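PDB 2QIK: putative gamma-glutamylcyclotransferase YkqA, which probably acts as a gamma-glutamylcyclotransferase, releasing the gamma-glutamyl group of its substrates as the cyclic product 5-oxoproline. Local coordinates for residues T164-T168 with L267-M271; I128-Y133 with Y226-F232; I68-D72 with A94-F98. All coordinates share one frame; numbering follows the deposited sequence. Where two conformers were deposited one is given.

Contact 3 comes first along the chain and is complete before the other two begin; it joins helix 65-74 to strand 90-98, whose backbone bonds to strand 3-7 close the N-terminal five-stranded sheet into a barrel. Contacts 2 and 1 then interlock: 128-133, 164-168, 226-232 and 267-271 follow one another, so each loop closed by one contact encloses one segment of the other. Their centres lie about 19 Å apart, and Thr165 packs against Tyr133 where they touch. The centre of contact 3 is about 29 Å from that of contact 2 and about 38 Å from that of contact 1, which lies on the opposite side of the chain's centre. The interlocked pair joins strands and a helix of the C-terminal part.

Contact 1 of 3, residues T164-T168 with L267-M271; sequences TTRFT and LKRHM
The rings of Phe167 and His270 meet at their rims, CD1 of Phe167 lying 4.0 Å from CD2 of His270, each atom near the plane of the other ring. Farther round the same phenyl edge, CE1 of Phe167 rests 4.1 Å from the methyl CD1 of Leu267. Met271, a selenomethionine, comes in obliquely: its CG is 3.6 Å from CZ of Phe167, and with chi2 extended (-172°) SE lies 4.5 Å from the centroid of the Phe167 ring, a Met-aromatic contact well off the ring normal. On one face of the Arg166 guanidinium lies the methyl CG2 of Thr164, while NH1 of Arg166 approaches CE1 of His270 at 4.1 Å with the two planes 77° apart. Helix 261-273 packs along strand 164-171, which forms a hairpin with 174-180; the axes of the two short segments are 9.9 Å apart and run in nearly the same direction. His270 spans this gap because its CG is anti to the backbone N (chi1 -178°), which carries the imidazole across to the strand. There Glu240 ties the two sides together: OE1 bonds to NE2 of His270 and to the backbone N of Phe167, and OE2 forms a salt bridge with Arg166, whose NE has a second one to Asp182. Ile251 of helix 245-258 touches both Phe167 and Leu267.

Contact 2 of 3, residues I128-Y133 with Y226-F232; sequences IYYFAY and YKDCLTF
Tyr129 and Tyr226 cross obliquely, with CE1 of Tyr226 over one face of the Tyr129 ring and 3.7 Å from its CE1. The ring planes are turned 43° against each other, an oblique pairing. The Tyr129 hydroxyl is bonded beyond them to Arg192, and Arg224 makes a cation-pi contact with Tyr226. Tyr130 meets Phe232 with the side chains at about a right angle: CE1 of Tyr130 comes in the plane of the Phe232 ring, at its edge, 3.7 Å from CE1 of Phe232. CD2 of Leu230 packs on CG2 of Ile128 at 4.1 Å. Two hydroxyls, of Thr231 and Tyr133, reach backbone carbonyls. OG1 of Thr231 lies alongside Phe131 and donates to the Phe131 carbonyl O at 2.9 Å, tilted from the carbonyl plane; OG1 of Thr231 also lies at the edge of the Tyr133 ring. Tyr133 has its CG wedged between the backbone N and the carbonyl carbon (chi1 58°), and its hydroxyl donates to O of Phe232 at 2.7 Å, satisfying a buried carbonyl. The backbone N of Tyr133 bonds to a citrate, probably from the crystallisation liquor, which may mark a pocket at this end. Between the strands, N of Phe131 gives a nearly straight bond (174°) to O of Leu230, and N of Leu230 a more bent one to O of Tyr129, each 2.8 Å long: a single parallel bridge at Tyr130 and Leu230. A water links N of Tyr129 to O of Asp228. The bridge joins strand 128-132, itself antiparallel to strand 185-193, to the hairpin of strands 212-221 and 224-234, whose chain turns a corner at Asp228; strand 154-161 covers Tyr129, Phe131 and Tyr226, and strand 174-180 covers Tyr133 and Thr231.

Contact 3 of 3, residues I68-D72 with A94-F98; sequences IHKLD and ALIYF
OD1 of Asp72 is gripped twice, by the hydroxyl of Tyr97 and by a salt bridge to Lys80. OH of Tyr97 donates to OD1 of Asp72 over 2.9 Å, reaching it from above the carboxylate, 49° out of its plane. For the tyrosine the oxygen lies in plane at the ring edge, with carboxylate and ring turned 56° apart. The positive charge of Lys80 would be expected to help keep Asp72 ionised. With CG of Tyr97 anti to its carbonyl carbon (chi1 -74°), the ring stands up from the strand and drives its hydroxyl end against the helix. Leu71 crosses the ring at about a right angle, CB 3.7 Å from CZ of Tyr97 and CD1 3.9 Å from CE2 of Tyr97, while CG2 of Ile68 lies 3.5 Å from the Tyr97 hydroxyl. Beyond it, Ile68 and Leu95 meet tip to tip, their CD1 methyls 3.9 Å apart. Without the phenol, as with an alanine here, Asp72 would probably lose its hydroxyl donor, keeping Lys80, and a gap would open beside Leu71. Leu71 touches Leu11, and O of Tyr97 accepts a bond from Tyr8, both residues of the substrate site inferred from relatives. Helix 65-74 packs nearly parallel to strand 90-98, the short segments' axes 11.2 Å apart, in the five-stranded, mostly antiparallel barrel closed by Leu95 bonds to Leu4 and Phe6, as in the AIG2-like (gamma-glutamylcyclotransferase) fold.

Contact 1 of 3, residues T164-T168 with L267-M271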
# COMPACT_ATOMS: atom_id res chain seq x y z
N THR A 164 -10.16 3.82 4.61
CA THR A 164 -11.51 3.70 4.06
C THR A 164 -11.49 3.24 2.66
O THR A 164 -10.70 3.68 1.86
CB THR A 164 -12.22 5.06 4.10
OG1 THR A 164 -12.15 5.62 5.42
CG2 THR A 164 -13.68 4.94 3.71
N THR A 165 -12.39 2.32 2.34
CA THR A 165 -12.56 1.89 0.94
C THR A 165 -13.32 2.97 0.18
O THR A 165 -14.43 3.38 0.55
CB THR A 165 -13.27 0.54 0.85
OG1 THR A 165 -12.52 -0.45 1.52
CG2 THR A 165 -13.46 0.09 -0.59
N ARG A 166 -12.68 3.48 -0.87
CA ARG A 166 -13.22 4.60 -1.64
C ARG A 166 -12.99 4.38 -3.11
O ARG A 166 -12.13 3.63 -3.50
CB ARG A 166 -12.52 5.87 -1.19
CG ARG A 166 -12.82 6.29 0.19
CD ARG A 166 -12.44 7.72 0.44
NE ARG A 166 -12.61 8.10 1.85
CZ ARG A 166 -13.80 8.48 2.36
NH1 ARG A 166 -14.86 8.59 1.59
NH2 ARG A 166 -13.88 8.76 3.62
N PHE A 167 -13.77 5.04 -3.95
CA PHE A 167 -13.84 4.75 -5.37
C PHE A 167 -13.15 5.90 -6.13
O PHE A 167 -13.82 6.78 -6.66
CB PHE A 167 -15.29 4.50 -5.76
CG PHE A 167 -15.76 3.26 -5.13
CD1 PHE A 167 -16.13 3.19 -3.80
CD2 PHE A 167 -15.67 2.09 -5.84
CE1 PHE A 167 -16.39 1.96 -3.21
CE2 PHE A 167 -15.98 0.89 -5.29
CZ PHE A 167 -16.29 0.81 -3.98
N THR A 168 -11.81 5.87 -6.11
CA THR A 168 -11.01 6.99 -6.53
C THR A 168 -10.33 6.81 -7.89
O THR A 168 -9.70 7.76 -8.36
CB THR A 168 -9.92 7.23 -5.50
OG1 THR A 168 -9.03 6.14 -5.55
CG2 THR A 168 -10.41 7.39 -4.09
N LEU A 267 -20.86 -0.40 2.98
CA LEU A 267 -20.15 -0.32 1.71
C LEU A 267 -21.15 -0.18 0.55
O LEU A 267 -20.97 0.63 -0.33
CB LEU A 267 -19.22 -1.54 1.54
CG LEU A 267 -18.40 -1.57 0.20
CD1 LEU A 267 -17.45 -0.41 0.00
CD2 LEU A 267 -17.64 -2.84 0.16
N LYS A 268 -22.22 -1.00 0.58
CA LYS A 268 -23.26 -0.90 -0.40
C LYS A 268 -23.88 0.50 -0.36
O LYS A 268 -24.09 1.10 -1.41
CB LYS A 268 -24.34 -1.97 -0.20
CG LYS A 268 -23.91 -3.33 -0.65
CD LYS A 268 -24.98 -4.43 -0.32
CE LYS A 268 -24.61 -5.85 -0.81
NZ LYS A 268 -25.60 -6.90 -0.40
N ARG A 269 -24.21 1.01 0.82
CA ARG A 269 -24.83 2.30 0.87
C ARG A 269 -23.88 3.39 0.30
O ARG A 269 -24.28 4.32 -0.42
CB ARG A 269 -25.19 2.69 2.33
CG ARG A 269 -26.45 2.08 3.09
CD ARG A 269 -26.82 2.60 4.70
NE ARG A 269 -28.01 3.37 4.54
CZ ARG A 269 -28.14 4.46 3.76
NH1 ARG A 269 -29.34 5.08 3.68
NH2 ARG A 269 -27.11 4.96 3.08
N HIS A 270 -22.56 3.25 0.59
CA HIS A 270 -21.60 4.19 0.06
C HIS A 270 -21.57 4.15 -1.45
O HIS A 270 -21.60 5.21 -2.08
CB HIS A 270 -20.22 3.92 0.65
CG HIS A 270 -19.18 4.86 0.20
ND1 HIS A 270 -19.17 6.19 0.59
CD2 HIS A 270 -18.12 4.68 -0.61
CE1 HIS A 270 -18.16 6.79 -0.00
NE2 HIS A 270 -17.50 5.90 -0.74
N MSE A 271 -21.41 2.96 -2.02
CA MSE A 271 -21.38 2.83 -3.47
C MSE A 271 -22.63 3.42 -4.11
O MSE A 271 -22.57 4.07 -5.13
CB MSE A 271 -21.22 1.39 -3.88
CG MSE A 271 -19.85 0.80 -3.50
SE MSE A 271 -19.44 -0.92 -4.16
CE MSE A 271 -20.74 -1.87 -3.26

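Contact 2 of 3, residues I128-Y133 with Y226-F232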
# COMPACT_ATOMS: atom_id res chain seq x y z
N ILE A 128 2.55 -15.43 -0.20
CA ILE A 128 2.17 -14.06 -0.12
C ILE A 128 0.81 -14.00 0.64
O ILE A 128 -0.07 -14.78 0.26
CB ILE A 128 1.98 -13.54 -1.54
CG1 ILE A 128 3.32 -13.55 -2.33
CG2 ILE A 128 1.38 -12.14 -1.56
CD1 ILE A 128 4.43 -12.64 -1.75
N TYR A 129 0.65 -13.08 1.60
CA TYR A 129 -0.66 -12.83 2.20
C TYR A 129 -1.16 -11.58 1.46
O TYR A 129 -0.62 -10.49 1.58
CB TYR A 129 -0.49 -12.61 3.69
CG TYR A 129 -0.24 -13.94 4.35
CD1 TYR A 129 -1.30 -14.80 4.60
CD2 TYR A 129 1.04 -14.38 4.62
CE1 TYR A 129 -1.09 -16.06 5.15
CE2 TYR A 129 1.26 -15.63 5.12
CZ TYR A 129 0.23 -16.46 5.41
OH TYR A 129 0.46 -17.71 5.93
N TYR A 130 -2.21 -11.77 0.68
CA TYR A 130 -2.78 -10.80 -0.25
C TYR A 130 -4.14 -10.32 0.28
O TYR A 130 -5.07 -11.11 0.47
CB TYR A 130 -2.94 -11.40 -1.65
CG TYR A 130 -3.76 -10.53 -2.59
CD1 TYR A 130 -3.45 -9.22 -2.78
CD2 TYR A 130 -4.86 -11.05 -3.21
CE1 TYR A 130 -4.25 -8.40 -3.54
CE2 TYR A 130 -5.68 -10.25 -4.02
CZ TYR A 130 -5.36 -8.91 -4.16
OH TYR A 130 -6.18 -8.10 -4.89
N PHE A 131 -4.22 -9.01 0.52
CA PHE A 131 -5.45 -8.37 1.07
C PHE A 131 -6.26 -7.71 -0.05
O PHE A 131 -5.77 -6.76 -0.70
CB PHE A 131 -5.05 -7.36 2.11
CG PHE A 131 -6.18 -6.70 2.80
CD1 PHE A 131 -6.99 -7.34 3.73
CD2 PHE A 131 -6.48 -5.37 2.56
CE1 PHE A 131 -8.08 -6.69 4.35
CE2 PHE A 131 -7.61 -4.78 3.17
CZ PHE A 131 -8.33 -5.41 4.05
N ALA A 132 -7.44 -8.25 -0.29
CA ALA A 132 -8.33 -7.75 -1.29
C ALA A 132 -9.51 -7.04 -0.63
O ALA A 132 -10.14 -7.61 0.28
CB ALA A 132 -8.91 -8.98 -2.11
N TYR A 133 -9.87 -5.89 -1.14
CA TYR A 133 -10.93 -5.05 -0.57
C TYR A 133 -12.01 -4.70 -1.58
O TYR A 133 -12.97 -4.01 -1.23
CB TYR A 133 -10.32 -3.80 0.05
CG TYR A 133 -9.50 -2.97 -0.93
CD1 TYR A 133 -8.16 -3.13 -1.01
CD2 TYR A 133 -10.11 -2.13 -1.83
CE1 TYR A 133 -7.38 -2.43 -1.97
CE2 TYR A 133 -9.39 -1.44 -2.74
CZ TYR A 133 -8.02 -1.60 -2.85
OH TYR A 133 -7.39 -0.86 -3.79
N TYR A 226 -1.34 -10.26 10.86
CA TYR A 226 -0.53 -10.58 9.70
C TYR A 226 0.21 -9.32 9.22
O TYR A 226 -0.41 -8.28 8.94
CB TYR A 226 -1.43 -11.10 8.54
CG TYR A 226 -2.01 -12.48 8.86
CD1 TYR A 226 -1.34 -13.60 8.39
CD2 TYR A 226 -3.18 -12.61 9.54
CE1 TYR A 226 -1.85 -14.91 8.61
CE2 TYR A 226 -3.67 -13.87 9.83
CZ TYR A 226 -2.98 -14.98 9.34
OH TYR A 226 -3.44 -16.25 9.57
N LYS A 227 1.51 -9.44 9.07
CA LYS A 227 2.39 -8.26 8.78
C LYS A 227 2.81 -8.23 7.31
O LYS A 227 3.06 -9.25 6.68
CB LYS A 227 3.69 -8.39 9.56
CG LYS A 227 3.42 -8.33 11.06
CD LYS A 227 4.62 -8.52 11.88
CE LYS A 227 4.22 -8.47 13.35
NZ LYS A 227 3.35 -7.34 13.84
N ASP A 228 2.87 -7.03 6.75
CA ASP A 228 3.39 -6.86 5.39
C ASP A 228 2.56 -7.62 4.39
O ASP A 228 3.09 -8.23 3.47
CB ASP A 228 4.87 -7.16 5.32
CG ASP A 228 5.71 -6.08 5.90
OD1 ASP A 228 6.88 -6.39 6.28
OD2 ASP A 228 5.32 -4.91 6.03
N CYS A 229 1.23 -7.57 4.54
CA CYS A 229 0.32 -8.16 3.56
C CYS A 229 0.34 -7.26 2.31
O CYS A 229 0.37 -6.03 2.40
CB CYS A 229 -1.08 -8.18 4.09
SG CYS A 229 -1.25 -9.17 5.56
N LEU A 230 0.38 -7.89 1.15
CA LEU A 230 0.30 -7.15 -0.12
C LEU A 230 -1.11 -6.69 -0.39
O LEU A 230 -2.08 -7.43 -0.21
CB LEU A 230 0.66 -8.10 -1.23
CG LEU A 230 0.49 -7.62 -2.69
CD1 LEU A 230 1.47 -6.46 -2.95
CD2 LEU A 230 0.71 -8.68 -3.64
N THR A 231 -1.23 -5.44 -0.84
CA THR A 231 -2.46 -4.92 -1.42
C THR A 231 -2.09 -4.01 -2.57
O THR A 231 -0.92 -3.91 -2.91
CB THR A 231 -3.31 -4.28 -0.29
OG1 THR A 231 -4.64 -4.11 -0.77
CG2 THR A 231 -2.81 -2.96 0.14
N PHE A 232 -3.10 -3.43 -3.23
CA PHE A 232 -2.84 -2.54 -4.34
C PHE A 232 -3.62 -1.28 -4.10
O PHE A 232 -4.77 -1.31 -3.64
CB PHE A 232 -3.24 -3.18 -5.68
CG PHE A 232 -2.40 -4.34 -6.05
CD1 PHE A 232 -2.73 -5.60 -5.62
CD2 PHE A 232 -1.22 -4.17 -6.76
CE1 PHE A 232 -1.92 -6.67 -5.90
CE2 PHE A 232 -0.42 -5.23 -7.07
CZ PHE A 232 -0.76 -6.49 -6.62
O HOH W 1 2.81 -11.34 2.45

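Contact 3 of 3, residues I68-D72 with A94-F98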
# COMPACT_ATOMS: atom_id res chain seq x y z
N ILE A 68 16.41 11.38 16.17
CA ILE A 68 17.26 11.92 15.07
C ILE A 68 18.75 11.85 15.41
O ILE A 68 19.54 11.48 14.55
CB ILE A 68 16.81 13.32 14.65
CG1 ILE A 68 15.38 13.34 14.16
CG2 ILE A 68 17.74 13.92 13.59
CD1 ILE A 68 15.10 12.35 12.96
N HIS A 69 19.13 12.15 16.67
CA HIS A 69 20.52 11.91 17.03
C HIS A 69 20.97 10.47 16.85
O HIS A 69 22.07 10.20 16.38
CB HIS A 69 20.83 12.31 18.48
CG HIS A 69 20.86 13.79 18.73
ND1 HIS A 69 20.15 14.47 19.71
CD2 HIS A 69 21.50 14.75 18.02
CE1 HIS A 69 20.40 15.78 19.61
NE2 HIS A 69 21.23 15.96 18.59
N LYS A 70 20.12 9.52 17.30
CA LYS A 70 20.42 8.11 17.20
C LYS A 70 20.66 7.74 15.73
O LYS A 70 21.53 6.96 15.39
CB LYS A 70 19.34 7.23 17.87
CG LYS A 70 19.33 7.35 19.31
CD LYS A 70 18.10 6.92 19.98
CE LYS A 70 18.08 5.58 20.12
NZ LYS A 70 16.76 5.02 20.61
N LEU A 71 19.77 8.21 14.87
CA LEU A 71 19.91 7.94 13.44
C LEU A 71 21.17 8.58 12.84
O LEU A 71 21.89 7.95 12.06
CB LEU A 71 18.66 8.42 12.67
CG LEU A 71 17.36 7.73 13.09
CD1 LEU A 71 16.23 8.27 12.20
CD2 LEU A 71 17.41 6.24 13.04
N ASP A 72 21.45 9.85 13.18
CA ASP A 72 22.65 10.45 12.76
C ASP A 72 23.89 9.63 13.11
O ASP A 72 24.81 9.47 12.30
CB ASP A 72 22.80 11.82 13.40
CG ASP A 72 21.84 12.85 12.96
OD1 ASP A 72 21.23 12.75 11.87
OD2 ASP A 72 21.72 13.91 13.65
N ALA A 94 9.39 16.56 5.21
CA ALA A 94 10.03 15.58 6.10
C ALA A 94 11.50 15.45 5.83
O ALA A 94 11.96 15.62 4.72
CB ALA A 94 9.32 14.22 5.94
N LEU A 95 12.24 15.03 6.87
CA LEU A 95 13.62 14.68 6.73
C LEU A 95 13.76 13.37 5.98
O LEU A 95 12.91 12.49 6.05
CB LEU A 95 14.19 14.43 8.12
CG LEU A 95 14.40 15.67 8.95
CD1 LEU A 95 14.69 15.31 10.42
CD2 LEU A 95 15.59 16.51 8.37
N ILE A 96 14.90 13.22 5.33
CA ILE A 96 15.23 11.96 4.63
C ILE A 96 16.74 11.81 4.69
O ILE A 96 17.46 12.80 4.54
CB ILE A 96 14.71 11.94 3.19
CG1 ILE A 96 14.87 10.57 2.55
CG2 ILE A 96 15.34 13.03 2.36
CD1 ILE A 96 14.20 10.48 1.14
N TYR A 97 17.23 10.58 4.91
CA TYR A 97 18.64 10.25 4.92
C TYR A 97 19.04 9.71 3.57
O TYR A 97 18.32 8.94 2.97
CB TYR A 97 18.95 9.23 6.03
CG TYR A 97 18.92 9.82 7.43
CD1 TYR A 97 20.08 10.20 8.06
CD2 TYR A 97 17.73 10.01 8.10
CE1 TYR A 97 20.05 10.77 9.36
CE2 TYR A 97 17.69 10.59 9.38
CZ TYR A 97 18.86 10.99 9.98
OH TYR A 97 18.74 11.50 11.24
N PHE A 98 20.26 10.01 3.17
CA PHE A 98 20.79 9.51 1.86
C PHE A 98 22.27 9.32 1.95
O PHE A 98 22.94 10.03 2.68
CB PHE A 98 20.40 10.50 0.70
CG PHE A 98 21.02 11.87 0.86
CD1 PHE A 98 22.23 12.19 0.22
CD2 PHE A 98 20.34 12.90 1.53
CE1 PHE A 98 22.78 13.47 0.30
CE2 PHE A 98 20.90 14.16 1.64
CZ PHE A 98 22.11 14.45 1.03